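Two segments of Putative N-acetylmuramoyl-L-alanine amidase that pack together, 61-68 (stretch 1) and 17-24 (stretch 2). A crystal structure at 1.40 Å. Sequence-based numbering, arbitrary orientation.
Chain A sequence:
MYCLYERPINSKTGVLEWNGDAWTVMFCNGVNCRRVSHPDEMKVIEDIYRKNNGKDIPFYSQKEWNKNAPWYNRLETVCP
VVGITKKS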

ATOM      1  N   SER A  61      21.587  -6.666   4.368  1.00 11.53           N
ATOM      2  CA  SER A  61      22.141  -7.804   5.072  1.00 11.58           C
ATOM      3  C   SER A  61      22.639  -7.358   6.439  1.00  9.98           C
ATOM      4  O   SER A  61      22.642  -6.168   6.776  1.00 11.27           O
ATOM      5  CB  SER A  61      23.285  -8.411   4.267  1.00 13.92           C
ATOM      6  OG  SER A  61      24.482  -7.701   4.518  1.00 15.08           O
ATOM      7  N   GLN A  62      23.118  -8.325   7.224  1.00  9.87           N
ATOM      8  CA  GLN A  62      23.678  -8.010   8.534  1.00 10.59           C
ATOM      9  C   GLN A  62      25.003  -7.265   8.460  1.00 11.24           C
ATOM     10  O   GLN A  62      25.491  -6.809   9.497  1.00 11.31           O
ATOM     11  CB  GLN A  62      23.848  -9.277   9.363  1.00 10.30           C
ATOM     12  CG  GLN A  62      22.532  -9.895   9.809  1.00 10.51           C
ATOM     13  CD  GLN A  62      22.764 -11.129  10.649  1.00 11.27           C
ATOM     14  OE1 GLN A  62      23.502 -11.079  11.627  1.00 12.82           O
ATOM     15  NE2 GLN A  62      22.140 -12.246  10.269  1.00 12.01           N
ATOM     16  N   LYS A  63      25.614  -7.159   7.280  1.00 12.49           N
ATOM     17  CA  LYS A  63      26.762  -6.275   7.136  1.00 14.68           C
ATOM     18  C   LYS A  63      26.349  -4.817   7.304  1.00 17.48           C
ATOM     19  O   LYS A  63      27.085  -4.026   7.907  1.00 21.36           O
ATOM     20  CB  LYS A  63      27.425  -6.514   5.778  1.00 15.32           C
ATOM     21  CG  LYS A  63      28.640  -5.649   5.511  1.00 18.83           C
ATOM     22  CD  LYS A  63      29.346  -6.066   4.227  1.00 23.17           C
ATOM     23  CE  LYS A  63      30.621  -5.252   4.005  1.00 26.73           C
ATOM     24  NZ  LYS A  63      30.343  -3.785   4.050  1.00 29.28           N
ATOM     25  N   GLU A  64      25.163  -4.453   6.808  1.00 16.22           N
ATOM     26  CA  GLU A  64      24.651  -3.084   6.811  1.00 15.84           C
ATOM     27  C   GLU A  64      23.838  -2.765   8.067  1.00 13.05           C
ATOM     28  O   GLU A  64      24.009  -1.703   8.679  1.00 13.99           O
ATOM     29  CB  GLU A  64      23.759  -2.866   5.581  1.00 18.68           C
ATOM     30  CG  GLU A  64      24.469  -2.838   4.235  1.00 24.19           C
ATOM     31  CD  GLU A  64      24.667  -4.217   3.628  1.00 29.51           C
ATOM     32  OE1 GLU A  64      25.816  -4.541   3.250  1.00 31.56           O
ATOM     33  OE2 GLU A  64      23.675  -4.972   3.515  1.00 31.33           O
ATOM     34  N   TRP A  65      22.919  -3.651   8.440  1.00 11.64           N
ATOM     35  CA  TRP A  65      22.001  -3.411   9.548  1.00  8.90           C
ATOM     36  C   TRP A  65      22.203  -4.515  10.571  1.00  9.59           C
ATOM     37  O   TRP A  65      21.985  -5.688  10.260  1.00 10.86           O
ATOM     38  CB  TRP A  65      20.552  -3.448   9.065  1.00  9.25           C
ATOM     39  CG  TRP A  65      20.094  -2.316   8.197  1.00 10.02           C
ATOM     40  CD1 TRP A  65      20.844  -1.306   7.663  1.00 12.18           C
ATOM     41  CD2 TRP A  65      18.750  -2.090   7.772  1.00  9.75           C
ATOM     42  NE1 TRP A  65      20.037  -0.461   6.920  1.00 12.54           N
ATOM     43  CE2 TRP A  65      18.748  -0.924   6.975  1.00  9.56           C
ATOM     44  CE3 TRP A  65      17.550  -2.766   7.982  1.00  8.94           C
ATOM     45  CZ2 TRP A  65      17.582  -0.420   6.394  1.00  8.98           C
ATOM     46  CZ3 TRP A  65      16.398  -2.268   7.411  1.00  9.31           C
ATOM     47  CH2 TRP A  65      16.420  -1.107   6.622  1.00 10.51           C
ATOM     48  N   ASN A  66      22.590  -4.145  11.788  1.00  8.65           N
ATOM     49  CA  ASN A  66      22.879  -5.133  12.824  1.00  9.44           C
ATOM     50  C   ASN A  66      22.739  -4.447  14.180  1.00 10.06           C
ATOM     51  O   ASN A  66      22.301  -3.296  14.264  1.00 10.50           O
ATOM     52  CB  ASN A  66      24.264  -5.739  12.588  1.00  9.99           C
ATOM     53  CG  ASN A  66      25.328  -4.681  12.461  1.00 10.81           C
ATOM     54  OD1 ASN A  66      25.494  -3.853  13.354  1.00 11.63           O
ATOM     55  ND2 ASN A  66      26.051  -4.687  11.345  1.00 12.09           N
ATOM     56  N   LYS A  67      23.117  -5.143  15.251  1.00  9.04           N
ATOM     57  CA  LYS A  67      22.919  -4.564  16.580  1.00  9.59           C
ATOM     58  C   LYS A  67      23.794  -3.348  16.814  1.00  9.92           C
ATOM     59  O   LYS A  67      23.475  -2.518  17.672  1.00 12.76           O
ATOM     60  CB  LYS A  67      23.142  -5.609  17.669  1.00  9.91           C
ATOM     61  CG  LYS A  67      22.166  -6.780  17.580  1.00  9.77           C
ATOM     62  CD  LYS A  67      22.439  -7.812  18.654  1.00  9.76           C
ATOM     63  CE  LYS A  67      21.500  -8.985  18.499  1.00  9.46           C
ATOM     64  NZ  LYS A  67      21.966 -10.132  19.368  1.00 11.18           N
ATOM     65  N   ASN A  68      24.870  -3.221  16.061  1.00 10.43           N
ATOM     66  CA  ASN A  68      25.745  -2.067  16.169  1.00 13.16           C
ATOM     67  C   ASN A  68      25.265  -0.909  15.307  1.00 14.10           C
ATOM     68  O   ASN A  68      25.686   0.232  15.530  1.00 16.60           O
ATOM     69  CB  ASN A  68      27.160  -2.497  15.772  1.00 16.25           C
ATOM     70  CG  ASN A  68      28.210  -1.529  16.220  1.00 20.78           C
ATOM     71  OD1 ASN A  68      29.011  -1.067  15.411  1.00 24.49           O
ATOM     72  ND2 ASN A  68      28.221  -1.206  17.512  1.00 19.58           N
TER
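Stretch 2 17-24: EWNGDAWT

Stretch 2 meets stretch 1 at two places, running antiparallel in register: its early turn lies near Lys67, with CA of Trp18 7.1 Å from CA of Lys67, and its later strand faces Gln62, with CA of Trp23 9.2 Å from CA of Gln62. Glu17 opens a type I beta turn that ends at Gly20, closed by a weak bond from Gly20 N to Glu17 O (3.3 Å), and makes no contact itself. In Trp18 it is the backbone that comes closest, O lying 3.5 Å from Lys67 CE. The turn then presents two acceptors to one ammonium group: Lys67 NZ donates to Asn19 OD1 at 3.0 Å and to Gly20 O at 2.7 Å. An extended lysine, m at chi1 and t thereafter, reaches both. Asp21 and Ala22 point away as the chain passes into the strand. Trp23 turns toward stretch 1 with the largest covered area of stretch 2, 113 Å². Gln62 lies over one face of the Trp23 indole, with CG 4.0 Å from the six-membered ring centroid in a CH-pi contact and OE1 3.1 Å from Trp23 CE2. Asn66 CA approaches Trp23 CH2 at 3.9 Å, while Lys67 N lies at the ring edge, 4.1 Å from the same atom. Thr24 points away. The rule: a turn collects a lysine, and a strand tryptophan covers the neighbouring loop.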

ATOM      1  N   GLU A  17      13.266  -8.666  19.520  1.00 12.61           N
ATOM      2  CA  GLU A  17      13.928  -7.986  20.631  1.00 15.75           C
ATOM      3  C   GLU A  17      15.253  -7.446  20.121  1.00 14.41           C
ATOM      4  O   GLU A  17      15.835  -8.009  19.193  1.00 14.08           O
ATOM      5  CB  GLU A  17      14.269  -8.965  21.769  1.00 22.29           C
ATOM      6  CG  GLU A  17      13.157  -9.899  22.181  1.00 29.11           C
ATOM      7  CD  GLU A  17      13.509 -10.712  23.407  1.00 33.60           C
ATOM      8  OE1 GLU A  17      14.677 -11.148  23.511  1.00 35.39           O
ATOM      9  OE2 GLU A  17      12.620 -10.929  24.253  1.00 36.25           O
ATOM     10  N   TRP A  18      15.743  -6.363  20.739  1.00 13.72           N
ATOM     11  CA  TRP A  18      16.969  -5.746  20.234  1.00 13.80           C
ATOM     12  C   TRP A  18      18.157  -6.687  20.344  1.00 12.56           C
ATOM     13  O   TRP A  18      19.059  -6.651  19.498  1.00 11.90           O
ATOM     14  CB  TRP A  18      17.264  -4.424  20.952  1.00 14.39           C
ATOM     15  CG  TRP A  18      17.969  -4.570  22.277  1.00 14.90           C
ATOM     16  CD1 TRP A  18      17.386  -4.646  23.506  1.00 15.23           C
ATOM     17  CD2 TRP A  18      19.390  -4.648  22.502  1.00 17.05           C
ATOM     18  NE1 TRP A  18      18.352  -4.764  24.483  1.00 14.86           N
ATOM     19  CE2 TRP A  18      19.587  -4.770  23.892  1.00 16.64           C
ATOM     20  CE3 TRP A  18      20.509  -4.636  21.661  1.00 18.23           C
ATOM     21  CZ2 TRP A  18      20.854  -4.878  24.464  1.00 17.23           C
ATOM     22  CZ3 TRP A  18      21.771  -4.745  22.231  1.00 19.75           C
ATOM     23  CH2 TRP A  18      21.930  -4.860  23.619  1.00 18.81           C
ATOM     24  N   ASN A  19      18.171  -7.540  21.360  1.00 11.92           N
ATOM     25  CA  ASN A  19      19.286  -8.438  21.626  1.00 12.79           C
ATOM     26  C   ASN A  19      18.903  -9.898  21.422  1.00 13.00           C
ATOM     27  O   ASN A  19      19.360 -10.784  22.145  1.00 14.36           O
ATOM     28  CB  ASN A  19      19.854  -8.214  23.021  1.00 15.02           C
ATOM     29  CG  ASN A  19      21.311  -8.613  23.109  1.00 18.97           C
ATOM     30  OD1 ASN A  19      21.967  -8.844  22.081  1.00 20.32           O
ATOM     31  ND2 ASN A  19      21.827  -8.713  24.325  1.00 21.75           N
ATOM     32  N   GLY A  20      18.059 -10.158  20.431  1.00 11.45           N
ATOM     33  CA  GLY A  20      17.689 -11.528  20.134  1.00 10.22           C
ATOM     34  C   GLY A  20      18.904 -12.384  19.837  1.00 12.08           C
ATOM     35  O   GLY A  20      19.919 -11.908  19.331  1.00 13.55           O
ATOM     36  N   ASP A  21      18.791 -13.670  20.159  1.00 11.52           N
ATOM     37  CA  ASP A  21      19.889 -14.602  19.972  1.00 13.26           C
ATOM     38  C   ASP A  21      19.920 -15.207  18.576  1.00 11.82           C
ATOM     39  O   ASP A  21      20.859 -15.950  18.262  1.00 13.62           O
ATOM     40  CB  ASP A  21      19.798 -15.737  20.989  1.00 16.04           C
ATOM     41  CG  ASP A  21      18.561 -16.586  20.791  1.00 20.60           C
ATOM     42  OD1 ASP A  21      17.449 -16.027  20.735  1.00 21.19           O
ATOM     43  OD2 ASP A  21      18.702 -17.818  20.671  1.00 24.67           O
ATOM     44  N   ALA A  22      18.914 -14.928  17.749  1.00 10.75           N
ATOM     45  CA  ALA A  22      18.866 -15.416  16.382  1.00 10.10           C
ATOM     46  C   ALA A  22      18.424 -14.269  15.479  1.00  8.99           C
ATOM     47  O   ALA A  22      18.170 -13.148  15.939  1.00  9.04           O
ATOM     48  CB  ALA A  22      17.988 -16.675  16.274  1.00 10.41           C
ATOM     49  N   TRP A  23      18.346 -14.546  14.182  1.00  9.23           N
ATOM     50  CA  TRP A  23      17.993 -13.539  13.192  1.00  9.22           C
ATOM     51  C   TRP A  23      16.857 -14.058  12.333  1.00  9.11           C
ATOM     52  O   TRP A  23      16.751 -15.265  12.094  1.00 10.98           O
ATOM     53  CB  TRP A  23      19.208 -13.182  12.298  1.00  8.99           C
ATOM     54  CG  TRP A  23      20.279 -12.530  13.102  1.00 10.15           C
ATOM     55  CD1 TRP A  23      21.182 -13.144  13.915  1.00 11.40           C
ATOM     56  CD2 TRP A  23      20.519 -11.126  13.222  1.00 10.75           C
ATOM     57  NE1 TRP A  23      21.990 -12.206  14.524  1.00 12.52           N
ATOM     58  CE2 TRP A  23      21.598 -10.959  14.112  1.00 10.59           C
ATOM     59  CE3 TRP A  23      19.937  -9.990  12.652  1.00 10.71           C
ATOM     60  CZ2 TRP A  23      22.099  -9.704  14.448  1.00 10.98           C
ATOM     61  CZ3 TRP A  23      20.451  -8.735  12.979  1.00  9.80           C
ATOM     62  CH2 TRP A  23      21.511  -8.607  13.876  1.00  8.45           C
ATOM     63  N   THR A  24      16.002 -13.138  11.884  1.00  8.43           N
ATOM     64  CA  THR A  24      14.957 -13.453  10.926  1.00  9.01           C
ATOM     65  C   THR A  24      14.946 -12.431   9.800  1.00  8.53           C
ATOM     66  O   THR A  24      15.269 -11.253   9.988  1.00  9.07           O
ATOM     67  CB  THR A  24      13.564 -13.495  11.559  1.00 10.09           C
ATOM     68  OG1 THR A  24      12.606 -13.919  10.573  1.00 11.27           O
ATOM     69  CG2 THR A  24      13.169 -12.116  12.108  1.00 10.26           C
TER